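Lactate racemase (PDB 2YJG) interconverts the D- and L-isomers of lactate, using a nickel pincer complex built on a nicotinic acid mononucleotide derivative as its cofactor. Local coordinates at residues N238-I241 / I247-A250; D321-E326 / Y381-D386. One frame throughout, in Å; residues are numbered along the deposited sequence.

Contact 1. Residues N238-I241 / I247-A250; sequences NVVI and IVNA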
ATOM      1  N   ASN A 238       6.864 -17.682 -16.000  1.00 13.87           N
ATOM      2  CA  ASN A 238       6.236 -18.597 -15.010  1.00 14.67           C
ATOM      3  C   ASN A 238       7.318 -19.340 -14.217  1.00 14.62           C
ATOM      4  O   ASN A 238       8.242 -19.867 -14.813  1.00 15.81           O
ATOM      5  CB  ASN A 238       5.354 -19.636 -15.698  1.00 15.44           C
ATOM      6  CG  ASN A 238       3.986 -19.134 -16.077  1.00 16.88           C
ATOM      7  OD1 ASN A 238       3.640 -17.942 -15.980  1.00 19.35           O
ATOM      8  ND2 ASN A 238       3.195 -20.055 -16.542  1.00 10.69           N
ATOM      9  N   VAL A 239       7.188 -19.373 -12.903  1.00 14.58           N
ATOM     10  CA  VAL A 239       8.106 -20.054 -12.038  1.00 14.89           C
ATOM     11  C   VAL A 239       7.547 -21.410 -11.597  1.00 14.75           C
ATOM     12  O   VAL A 239       6.354 -21.704 -11.713  1.00 15.27           O
ATOM     13  CB  VAL A 239       8.511 -19.210 -10.820  1.00 14.24           C
ATOM     14  CG1 VAL A 239       9.389 -17.996 -11.216  1.00 15.20           C
ATOM     15  CG2 VAL A 239       7.314 -18.779  -9.971  1.00 13.61           C
ATOM     16  N   VAL A 240       8.466 -22.247 -11.163  1.00 15.21           N
ATOM     17  CA  VAL A 240       8.145 -23.486 -10.498  1.00 14.62           C
ATOM     18  C   VAL A 240       8.756 -23.318  -9.123  1.00 15.57           C
ATOM     19  O   VAL A 240       9.911 -22.938  -8.982  1.00 14.66           O
ATOM     20  CB  VAL A 240       8.682 -24.666 -11.209  1.00 14.45           C
ATOM     21  CG1 VAL A 240       8.406 -25.915 -10.376  1.00 14.88           C
ATOM     22  CG2 VAL A 240       8.053 -24.788 -12.632  1.00  9.92           C
ATOM     23  N   ILE A 241       7.978 -23.611  -8.099  1.00 16.38           N
ATOM     24  CA  ILE A 241       8.392 -23.339  -6.747  1.00 16.98           C
ATOM     25  C   ILE A 241       8.273 -24.635  -5.913  1.00 20.11           C
ATOM     26  O   ILE A 241       7.471 -25.512  -6.233  1.00 20.41           O
ATOM     27  CB  ILE A 241       7.574 -22.153  -6.115  1.00 17.73           C
ATOM     28  CG1 ILE A 241       6.070 -22.475  -6.033  1.00 18.49           C
ATOM     29  CG2 ILE A 241       7.749 -20.851  -6.906  1.00 18.69           C
ATOM     30  CD1 ILE A 241       5.143 -21.456  -5.163  1.00 20.57           C
ATOM     31  N   ILE A 247      11.746 -20.390  -5.517  1.00 21.47           N
ATOM     32  CA  ILE A 247      11.836 -20.618  -6.960  1.00 19.29           C
ATOM     33  C   ILE A 247      12.925 -21.624  -7.205  1.00 20.17           C
ATOM     34  O   ILE A 247      14.039 -21.421  -6.703  1.00 22.19           O
ATOM     35  CB  ILE A 247      12.152 -19.313  -7.752  1.00 19.35           C
ATOM     36  CG1 ILE A 247      10.967 -18.348  -7.617  1.00 17.84           C
ATOM     37  CG2 ILE A 247      12.466 -19.605  -9.228  1.00 17.99           C
ATOM     38  CD1 ILE A 247      11.263 -16.895  -8.101  1.00 19.83           C
ATOM     39  N   VAL A 248      12.598 -22.693  -7.932  1.00 19.18           N
ATOM     40  CA  VAL A 248      13.549 -23.760  -8.335  1.00 18.59           C
ATOM     41  C   VAL A 248      13.783 -23.874  -9.841  1.00 18.59           C
ATOM     42  O   VAL A 248      14.773 -24.483 -10.311  1.00 18.64           O
ATOM     43  CB  VAL A 248      13.167 -25.120  -7.721  1.00 19.03           C
ATOM     44  CG1 VAL A 248      13.228 -25.054  -6.228  1.00 18.23           C
ATOM     45  CG2 VAL A 248      11.783 -25.564  -8.196  1.00 20.59           C
ATOM     46  N   ASN A 249      12.904 -23.275 -10.627  1.00 17.56           N
ATOM     47  CA  ASN A 249      13.058 -23.135 -12.057  1.00 16.49           C
ATOM     48  C   ASN A 249      12.118 -22.006 -12.527  1.00 15.90           C
ATOM     49  O   ASN A 249      11.209 -21.575 -11.811  1.00 15.96           O
ATOM     50  CB  ASN A 249      12.714 -24.450 -12.783  1.00 18.12           C
ATOM     51  CG  ASN A 249      13.521 -24.691 -14.087  1.00 19.60           C
ATOM     52  OD1 ASN A 249      14.080 -23.787 -14.727  1.00 20.38           O
ATOM     53  ND2 ASN A 249      13.537 -25.937 -14.496  1.00 21.74           N
ATOM     54  N   ALA A 250      12.303 -21.633 -13.767  1.00 15.63           N
ATOM     55  CA  ALA A 250      11.598 -20.545 -14.404  1.00 15.78           C
ATOM     56  C   ALA A 250      11.663 -20.639 -15.907  1.00 16.56           C
ATOM     57  O   ALA A 250      12.704 -21.079 -16.489  1.00 17.30           O
ATOM     58  CB  ALA A 250      12.160 -19.189 -13.914  1.00 14.84           C
TER
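V239 and I247 meet at about a right angle on one face of an antiparallel beta hairpin, and the bump between them is CG1 of V239. That methyl lies 3.8 Å from CD1 of I247 and has the isoleucine's CG1 and CG2 close by as well, while the short side chain of A250 lets it settle against CB at 4.0 Å. I241 adds its CG2 against CG1 of I247; its longer branch, CG1, is turned between the backbone N and the carbonyl carbon (chi1 62°) and leads away. Cutting I247 back to an alanine is likely to strip CG1 of V239 of most packing across the hairpin and leave CG2 of I241 little but backbone. A classic beta bulge sets this register: V248 and N249 both face V240. The O of V240 takes a nearly straight bond from N of V248 (2.9 Å) and a weak one from N of N249 (3.4 Å), and N of V240 gives its hydrogen to O of N249. CG2 of V248 comes to 3.3 Å from O of V240 and also touches CG1 of that valine. The strands are the last two of the mixed sheet, 247-253 at its edge within the chain. Helices 39-48 and 79-91 cover the face of V239, I247 and A250, while helix 257-270 packs on V240 and N249 across the sheet.

Contact 2. Residues D321-E326 / Y381-D386; sequences DGHGGE and YEYVKD
H323 and Y383 form a T-shaped (edge-to-face) aromatic pair that ties the loop after strand 311-316 to helix 381-386, within the lactate racemase C-terminal domain. At the start of the loop, D321 and G322 are pinned by backbone hydrogen bonds to Q291 and I293. G322 is the first to meet the helix: its CA sits 4.1 Å from CE2 of Y383. The backbone here is bent so that a CB would jam against the preceding carbonyl O, reason enough for a glycine; it would also come close to CE2 of Y383. H323 carries most of the loop's share. Its CG is swung between the backbone N and the carbonyl carbon (chi1 49°), which sends the imidazole across to the tyrosine with CD2 foremost. CD2 stands over the middle of the phenol face, 3.7 Å from CE1 of Y383, and the ring planes are inclined at 59° with centroids 4.8 Å apart. Y329, from helix 326-333, stacks on the ring of H323 and meets that of Y383 edge-to-face, so three aromatic rings gather here. The same helix gives a second tie: D386 OD2 makes a salt bridge with K333 and a hydrogen bond with Y329 OH. G324, with positive phi, turns the chain back towards the imidazole, and G325 takes the N-cap position before E326 opens helix 326-333. The rotation of the imidazole is fixed from its far side: N of G325 donates to ND1 of H323 at 3.1 Å, only 9° out of the ring plane.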
ATOM      1  N   ASP A 321     -11.073 -25.185   8.479  1.00 16.71           N
ATOM      2  CA  ASP A 321     -12.103 -24.224   8.101  1.00 17.19           C
ATOM      3  C   ASP A 321     -13.431 -24.838   7.680  1.00 16.89           C
ATOM      4  O   ASP A 321     -14.338 -24.089   7.285  1.00 18.86           O
ATOM      5  CB  ASP A 321     -11.579 -23.293   7.018  1.00 17.30           C
ATOM      6  CG  ASP A 321     -10.394 -22.454   7.491  1.00 21.54           C
ATOM      7  OD1 ASP A 321     -10.272 -22.202   8.705  1.00 23.94           O
ATOM      8  OD2 ASP A 321      -9.606 -22.011   6.660  1.00 23.87           O
ATOM      9  N   GLY A 322     -13.598 -26.152   7.841  1.00 15.08           N
ATOM     10  CA  GLY A 322     -14.880 -26.782   7.643  1.00 14.65           C
ATOM     11  C   GLY A 322     -15.041 -27.215   6.193  1.00 14.71           C
ATOM     12  O   GLY A 322     -14.041 -27.627   5.580  1.00 14.54           O
ATOM     13  N   HIS A 323     -16.252 -27.116   5.625  1.00 13.60           N
ATOM     14  CA  HIS A 323     -16.511 -27.701   4.302  1.00 14.33           C
ATOM     15  C   HIS A 323     -16.004 -26.891   3.156  1.00 14.32           C
ATOM     16  O   HIS A 323     -15.838 -27.446   2.095  1.00 15.03           O
ATOM     17  CB  HIS A 323     -17.982 -28.098   4.053  1.00 14.01           C
ATOM     18  CG  HIS A 323     -18.964 -27.015   4.395  1.00 15.45           C
ATOM     19  ND1 HIS A 323     -18.920 -25.755   3.831  1.00 15.83           N
ATOM     20  CD2 HIS A 323     -20.038 -27.020   5.227  1.00 19.29           C
ATOM     21  CE1 HIS A 323     -19.886 -25.007   4.347  1.00 16.43           C
ATOM     22  NE2 HIS A 323     -20.580 -25.753   5.198  1.00 16.76           N
ATOM     23  N   GLY A 324     -15.710 -25.607   3.359  1.00 15.36           N
ATOM     24  CA  GLY A 324     -15.181 -24.770   2.313  1.00 16.41           C
ATOM     25  C   GLY A 324     -16.148 -24.201   1.250  1.00 15.81           C
ATOM     26  O   GLY A 324     -15.700 -23.558   0.269  1.00 14.86           O
ATOM     27  N   GLY A 325     -17.435 -24.419   1.444  1.00 17.24           N
ATOM     28  CA  GLY A 325     -18.432 -23.859   0.573  1.00 17.60           C
ATOM     29  C   GLY A 325     -19.830 -24.362   0.790  1.00 18.09           C
ATOM     30  O   GLY A 325     -20.114 -25.549   0.707  1.00 16.69           O
ATOM     31  N   GLU A 326     -20.715 -23.448   1.130  1.00 18.39           N
ATOM     32  CA  GLU A 326     -22.078 -23.843   1.450  1.00 19.23           C
ATOM     33  C   GLU A 326     -22.718 -24.550   0.276  1.00 17.00           C
ATOM     34  O   GLU A 326     -23.411 -25.529   0.447  1.00 17.09           O
ATOM     35  CB  GLU A 326     -22.927 -22.598   1.826  1.00 20.66           C
ATOM     36  CG  GLU A 326     -22.600 -22.000   3.161  1.00 27.82           C
ATOM     37  CD  GLU A 326     -22.996 -22.915   4.339  1.00 34.90           C
ATOM     38  OE1 GLU A 326     -23.967 -23.698   4.211  1.00 40.30           O
ATOM     39  OE2 GLU A 326     -22.327 -22.838   5.400  1.00 42.32           O
ATOM     40  N   TYR A 381     -16.985 -34.084  11.453  1.00 17.34           N
ATOM     41  CA  TYR A 381     -17.480 -35.421  11.249  1.00 17.02           C
ATOM     42  C   TYR A 381     -18.862 -35.414  10.658  1.00 17.06           C
ATOM     43  O   TYR A 381     -19.169 -36.250   9.805  1.00 15.03           O
ATOM     44  CB  TYR A 381     -17.463 -36.251  12.530  1.00 17.42           C
ATOM     45  CG  TYR A 381     -16.100 -36.570  13.149  1.00 17.99           C
ATOM     46  CD1 TYR A 381     -14.892 -36.561  12.401  1.00 16.94           C
ATOM     47  CD2 TYR A 381     -16.024 -36.998  14.491  1.00 20.97           C
ATOM     48  CE1 TYR A 381     -13.643 -36.878  12.995  1.00 20.47           C
ATOM     49  CE2 TYR A 381     -14.788 -37.322  15.095  1.00 22.17           C
ATOM     50  CZ  TYR A 381     -13.581 -37.266  14.355  1.00 23.56           C
ATOM     51  OH  TYR A 381     -12.323 -37.627  14.987  1.00 19.20           O
ATOM     52  N   GLU A 382     -19.710 -34.496  11.116  1.00 16.05           N
ATOM     53  CA  GLU A 382     -21.094 -34.493  10.614  1.00 17.37           C
ATOM     54  C   GLU A 382     -21.126 -34.068   9.166  1.00 15.79           C
ATOM     55  O   GLU A 382     -21.856 -34.639   8.360  1.00 17.57           O
ATOM     56  CB  GLU A 382     -21.964 -33.608  11.497  1.00 19.45           C
ATOM     57  CG  GLU A 382     -22.091 -34.173  12.904  1.00 26.53           C
ATOM     58  CD  GLU A 382     -22.641 -35.637  12.987  1.00 34.76           C
ATOM     59  OE1 GLU A 382     -23.574 -36.051  12.224  1.00 40.48           O
ATOM     60  OE2 GLU A 382     -22.134 -36.377  13.865  1.00 40.71           O
ATOM     61  N   TYR A 383     -20.256 -33.130   8.795  1.00 15.66           N
ATOM     62  CA  TYR A 383     -20.192 -32.724   7.385  1.00 16.01           C
ATOM     63  C   TYR A 383     -19.796 -33.914   6.505  1.00 15.09           C
ATOM     64  O   TYR A 383     -20.346 -34.166   5.412  1.00 14.59           O
ATOM     65  CB  TYR A 383     -19.167 -31.622   7.142  1.00 15.97           C
ATOM     66  CG  TYR A 383     -19.416 -30.287   7.807  1.00 18.24           C
ATOM     67  CD1 TYR A 383     -20.690 -29.776   7.956  1.00 22.01           C
ATOM     68  CD2 TYR A 383     -18.343 -29.524   8.237  1.00 22.30           C
ATOM     69  CE1 TYR A 383     -20.886 -28.536   8.526  1.00 27.27           C
ATOM     70  CE2 TYR A 383     -18.517 -28.290   8.806  1.00 26.06           C
ATOM     71  CZ  TYR A 383     -19.803 -27.804   8.966  1.00 26.96           C
ATOM     72  OH  TYR A 383     -19.965 -26.568   9.538  1.00 28.15           O
ATOM     73  N   VAL A 384     -18.773 -34.621   6.951  1.00 14.99           N
ATOM     74  CA  VAL A 384     -18.244 -35.723   6.177  1.00 13.20           C
ATOM     75  C   VAL A 384     -19.346 -36.782   5.965  1.00 14.29           C
ATOM     76  O   VAL A 384     -19.529 -37.303   4.831  1.00 12.27           O
ATOM     77  CB  VAL A 384     -17.013 -36.359   6.896  1.00 12.12           C
ATOM     78  CG1 VAL A 384     -16.635 -37.679   6.205  1.00 13.57           C
ATOM     79  CG2 VAL A 384     -15.848 -35.373   6.950  1.00 15.15           C
ATOM     80  N   LYS A 385     -20.102 -37.087   7.036  1.00 16.30           N
ATOM     81  CA  LYS A 385     -21.244 -38.023   6.942  1.00 18.04           C
ATOM     82  C   LYS A 385     -22.348 -37.532   5.987  1.00 17.08           C
ATOM     83  O   LYS A 385     -22.923 -38.296   5.185  1.00 16.83           O
ATOM     84  CB  LYS A 385     -21.852 -38.258   8.331  1.00 18.28           C
ATOM     85  CG  LYS A 385     -21.060 -39.116   9.251  1.00 23.04           C
ATOM     86  CD  LYS A 385     -21.783 -39.305  10.591  1.00 30.36           C
ATOM     87  CE  LYS A 385     -20.869 -39.514  11.764  1.00 34.10           C
ATOM     88  NZ  LYS A 385     -21.464 -38.928  13.033  1.00 37.68           N
ATOM     89  N   ASP A 386     -22.607 -36.242   6.053  1.00 17.81           N
ATOM     90  CA  ASP A 386     -23.608 -35.596   5.234  1.00 16.87           C
ATOM     91  C   ASP A 386     -23.196 -35.621   3.755  1.00 16.89           C
ATOM     92  O   ASP A 386     -24.031 -35.525   2.878  1.00 17.44           O
ATOM     93  CB  ASP A 386     -23.790 -34.135   5.662  1.00 16.95           C
ATOM     94  CG  ASP A 386     -24.620 -33.966   6.941  1.00 17.42           C
ATOM     95  OD1 ASP A 386     -25.124 -34.941   7.475  1.00 20.85           O
ATOM     96  OD2 ASP A 386     -24.743 -32.814   7.374  1.00 26.18           O
TER

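Contact 1 joins neighbouring strands of the mixed sheet, while contact 2 joins a loop to a helix in the C-terminal domain; they share no element, and their centres lie about 34 Å apart on opposite sides of the chain's centre. Contact 1 is the more enclosed, half its residues buried, and backbone hydrogen bonds and aliphatic methyls hold it. Contact 2, nearer the periphery, buries less than half as much surface and has no hydrogen bond across it, relying on aromatic rings. The side chains of N238 and I241 lie about 8 Å from those of K184 and R75 respectively, probable cofactor-binding residues; G322 is about 10 Å from the side chain of Q295, which probably binds substrate.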